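Long-range contact in uncharacterized protein A6V7T0 (Pseudomonas aeruginosa, PDB 3K12), which is of unknown function but belongs to the YjgF-like superfamily of small trimeric alpha-beta proteins: residues D[61-66]-D[108-113]. Numbering follows the deposited sequence.
Sequences LSVRIL and MIVVAA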
ATOM      1  N   LEU D  61      10.940  -3.833   3.245  1.00 10.30           N
ATOM      2  CA  LEU D  61      10.983  -3.275   1.880  1.00 10.64           C
ATOM      3  C   LEU D  61      10.109  -2.043   1.777  1.00  9.57           C
ATOM      4  O   LEU D  61      10.559  -1.016   1.244  1.00 10.55           O
ATOM      5  CB  LEU D  61      10.505  -4.318   0.852  1.00 10.41           C
ATOM      6  CG  LEU D  61      11.428  -5.539   0.818  1.00 11.16           C
ATOM      7  CD1 LEU D  61      10.747  -6.698   0.073  1.00 12.53           C
ATOM      8  CD2 LEU D  61      12.827  -5.288   0.223  1.00 12.40           C
ATOM      9  N   SER D  62       8.860  -2.126   2.277  1.00  9.52           N
ATOM     10  CA  SER D  62       7.951  -0.970   2.221  1.00  9.91           C
ATOM     11  C   SER D  62       7.117  -0.910   3.472  1.00 10.99           C
ATOM     12  O   SER D  62       6.708  -1.955   4.004  1.00 11.39           O
ATOM     13  CB  SER D  62       7.022  -1.006   0.970  1.00 11.60           C
ATOM     14  OG  SER D  62       6.123  -2.088   1.039  1.00 13.96           O
ATOM     15  N   VAL D  63       6.847   0.306   3.936  1.00 10.02           N
ATOM     16  CA  VAL D  63       5.898   0.523   5.045  1.00 10.04           C
ATOM     17  C   VAL D  63       4.952   1.639   4.666  1.00 10.97           C
ATOM     18  O   VAL D  63       5.388   2.740   4.329  1.00 11.33           O
ATOM     19  CB  VAL D  63       6.624   0.853   6.404  1.00 10.60           C
ATOM     20  CG1 VAL D  63       5.584   0.976   7.539  1.00 12.55           C
ATOM     21  CG2 VAL D  63       7.629  -0.211   6.707  1.00 11.55           C
ATOM     22  N   ARG D  64       3.658   1.346   4.683  1.00 10.18           N
ATOM     23  CA  ARG D  64       2.633   2.360   4.528  1.00 10.09           C
ATOM     24  C   ARG D  64       2.281   2.828   5.912  1.00 10.26           C
ATOM     25  O   ARG D  64       1.973   2.024   6.796  1.00 11.79           O
ATOM     26  CB  ARG D  64       1.412   1.740   3.826  1.00 10.23           C
ATOM     27  CG  ARG D  64       0.281   2.717   3.564  1.00 13.36           C
ATOM     28  CD  ARG D  64       0.661   3.788   2.517  1.00 11.32           C
ATOM     29  NE  ARG D  64      -0.525   4.573   2.234  1.00 13.83           N
ATOM     30  CZ  ARG D  64      -0.773   5.798   2.669  1.00 13.75           C
ATOM     31  NH1 ARG D  64      -1.939   6.348   2.392  1.00 15.67           N
ATOM     32  NH2 ARG D  64       0.154   6.495   3.345  1.00 14.76           N
ATOM     33  N   ILE D  65       2.373   4.131   6.137  1.00 10.84           N
ATOM     34  CA  ILE D  65       2.122   4.707   7.477  1.00 11.36           C
ATOM     35  C   ILE D  65       0.911   5.607   7.427  1.00 11.89           C
ATOM     36  O   ILE D  65       0.912   6.625   6.706  1.00 11.59           O
ATOM     37  CB  ILE D  65       3.338   5.519   7.983  1.00 12.12           C
ATOM     38  CG1 ILE D  65       4.589   4.662   7.941  1.00 13.04           C
ATOM     39  CG2 ILE D  65       3.065   6.030   9.408  1.00 12.68           C
ATOM     40  CD1 ILE D  65       5.917   5.423   8.307  1.00 14.47           C
ATOM     41  N   LEU D  66      -0.126   5.235   8.170  1.00 12.67           N
ATOM     42  CA  LEU D  66      -1.368   6.001   8.245  1.00 13.19           C
ATOM     43  C   LEU D  66      -1.347   6.705   9.595  1.00 15.33           C
ATOM     44  O   LEU D  66      -1.364   6.055  10.629  1.00 15.45           O
ATOM     45  CB  LEU D  66      -2.590   5.066   8.090  1.00 13.32           C
ATOM     46  CG  LEU D  66      -2.527   4.056   6.942  1.00 13.07           C
ATOM     47  CD1 LEU D  66      -3.713   3.100   7.043  1.00 15.22           C
ATOM     48  CD2 LEU D  66      -2.582   4.828   5.618  1.00 15.28           C
HETATM   49  N   MSE D 108       0.466   0.864  10.602  1.00 12.09           N
HETATM   50  CA  MSE D 108       1.495   0.546   9.593  1.00 12.26           C
HETATM   51  C   MSE D 108       1.144  -0.737   8.873  1.00 12.58           C
HETATM   52  O   MSE D 108       0.581  -1.678   9.475  1.00 13.63           O
HETATM   53  CB  MSE D 108       2.835   0.355  10.249  1.00 12.68           C
HETATM   54  CG  MSE D 108       3.369   1.684  10.769  1.00 14.65           C
HETATM   55 SE   MSE D 108       5.176   1.500  11.430  1.00 20.46          SE
HETATM   56  CE  MSE D 108       5.406   3.249  12.223  1.00 21.36           C
ATOM     57  N   ILE D 109       1.526  -0.797   7.599  1.00 11.34           N
ATOM     58  CA  ILE D 109       1.306  -1.969   6.737  1.00 11.32           C
ATOM     59  C   ILE D 109       2.632  -2.292   6.069  1.00 10.86           C
ATOM     60  O   ILE D 109       3.291  -1.387   5.525  1.00 11.19           O
ATOM     61  CB  ILE D 109       0.255  -1.675   5.626  1.00 11.00           C
ATOM     62  CG1 ILE D 109      -0.964  -0.965   6.202  1.00 13.72           C
ATOM     63  CG2 ILE D 109      -0.140  -2.993   4.931  1.00 13.21           C
ATOM     64  CD1 ILE D 109      -1.863  -0.275   5.122  1.00 16.10           C
ATOM     65  N   VAL D 110       3.059  -3.536   6.114  1.00 10.72           N
ATOM     66  CA  VAL D 110       4.440  -3.863   5.818  1.00 11.00           C
ATOM     67  C   VAL D 110       4.620  -4.938   4.750  1.00 10.91           C
ATOM     68  O   VAL D 110       3.891  -5.942   4.742  1.00 11.88           O
ATOM     69  CB  VAL D 110       5.120  -4.385   7.101  1.00 11.40           C
ATOM     70  CG1 VAL D 110       6.564  -4.803   6.859  1.00 12.94           C
ATOM     71  CG2 VAL D 110       5.019  -3.331   8.210  1.00 13.32           C
ATOM     72  N   VAL D 111       5.577  -4.719   3.867  1.00 10.36           N
ATOM     73  CA  VAL D 111       6.141  -5.770   3.027  1.00 10.26           C
ATOM     74  C   VAL D 111       7.628  -5.883   3.331  1.00 10.48           C
ATOM     75  O   VAL D 111       8.321  -4.846   3.433  1.00 10.59           O
ATOM     76  CB  VAL D 111       5.936  -5.479   1.517  1.00  9.93           C
ATOM     77  CG1 VAL D 111       6.469  -6.623   0.682  1.00 11.03           C
ATOM     78  CG2 VAL D 111       4.463  -5.318   1.238  1.00 12.18           C
ATOM     79  N   ALA D 112       8.117  -7.116   3.510  1.00 10.13           N
ATOM     80  CA  ALA D 112       9.508  -7.348   3.894  1.00 10.24           C
ATOM     81  C   ALA D 112      10.076  -8.531   3.130  1.00 11.34           C
ATOM     82  O   ALA D 112       9.338  -9.303   2.502  1.00 11.56           O
ATOM     83  CB  ALA D 112       9.602  -7.585   5.413  1.00 11.61           C
ATOM     84  N   ALA D 113      11.388  -8.662   3.149  1.00 13.24           N
ATOM     85  CA  ALA D 113      12.055  -9.840   2.594  1.00 14.52           C
ATOM     86  C   ALA D 113      12.409 -10.823   3.697  1.00 15.92           C
ATOM     87  O   ALA D 113      12.487 -10.472   4.877  1.00 16.52           O
ATOM     88  CB  ALA D 113      13.299  -9.430   1.840  1.00 16.03           C
TER
HETATM   89  O   HOH W   1       3.842  -1.650   2.674  1.00 14.71           O
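Ser62 and Arg64 pair with Val111 and Ile109 through two-way backbone hydrogen bonds, joining two antiparallel strands. A classic beta bulge marks one end: Val111 O accepts both Leu61 N, on a lone pair at 2.8 Å, and Ser62 N. The latter donor is tilted 22° from the carbonyl plane. Weaker CA-H...O contacts accompany these bonds, such as Met108 CA to Arg64 O at 3.2 Å. A water bonded to Ser62 OG (2.8 Å) donates to Ile109 O, giving that carbonyl a partner besides Arg64 N. With chi1 at 66°, OG sits between its own backbone N and carbonyl carbon, 3.4 Å from Val111 CB. Beside it, the side chains of Arg64 and Ile109 lie side by side and point the same way, Arg64 CG against Ile109 CD1; NH1 then hydrogen-bonds Ser95 OG and NH2 Ala93 O, both on strand 91-96, with Leu66 CD2 over one guanidinium face. Among apolar contacts on the other face, Val63 CG1 meets CB and SE of selenomethionine Met108, each at 3.9 Å. At the bulge, Leu61 CD1 reaches Ala113 CB. Helices 35-52 and 73-83 cover the Val63-Met108 face, while Ile109, Arg64 and Val111 meet neighbouring subunits; strands 20-26 and 91-96 flank the pair within the sheet.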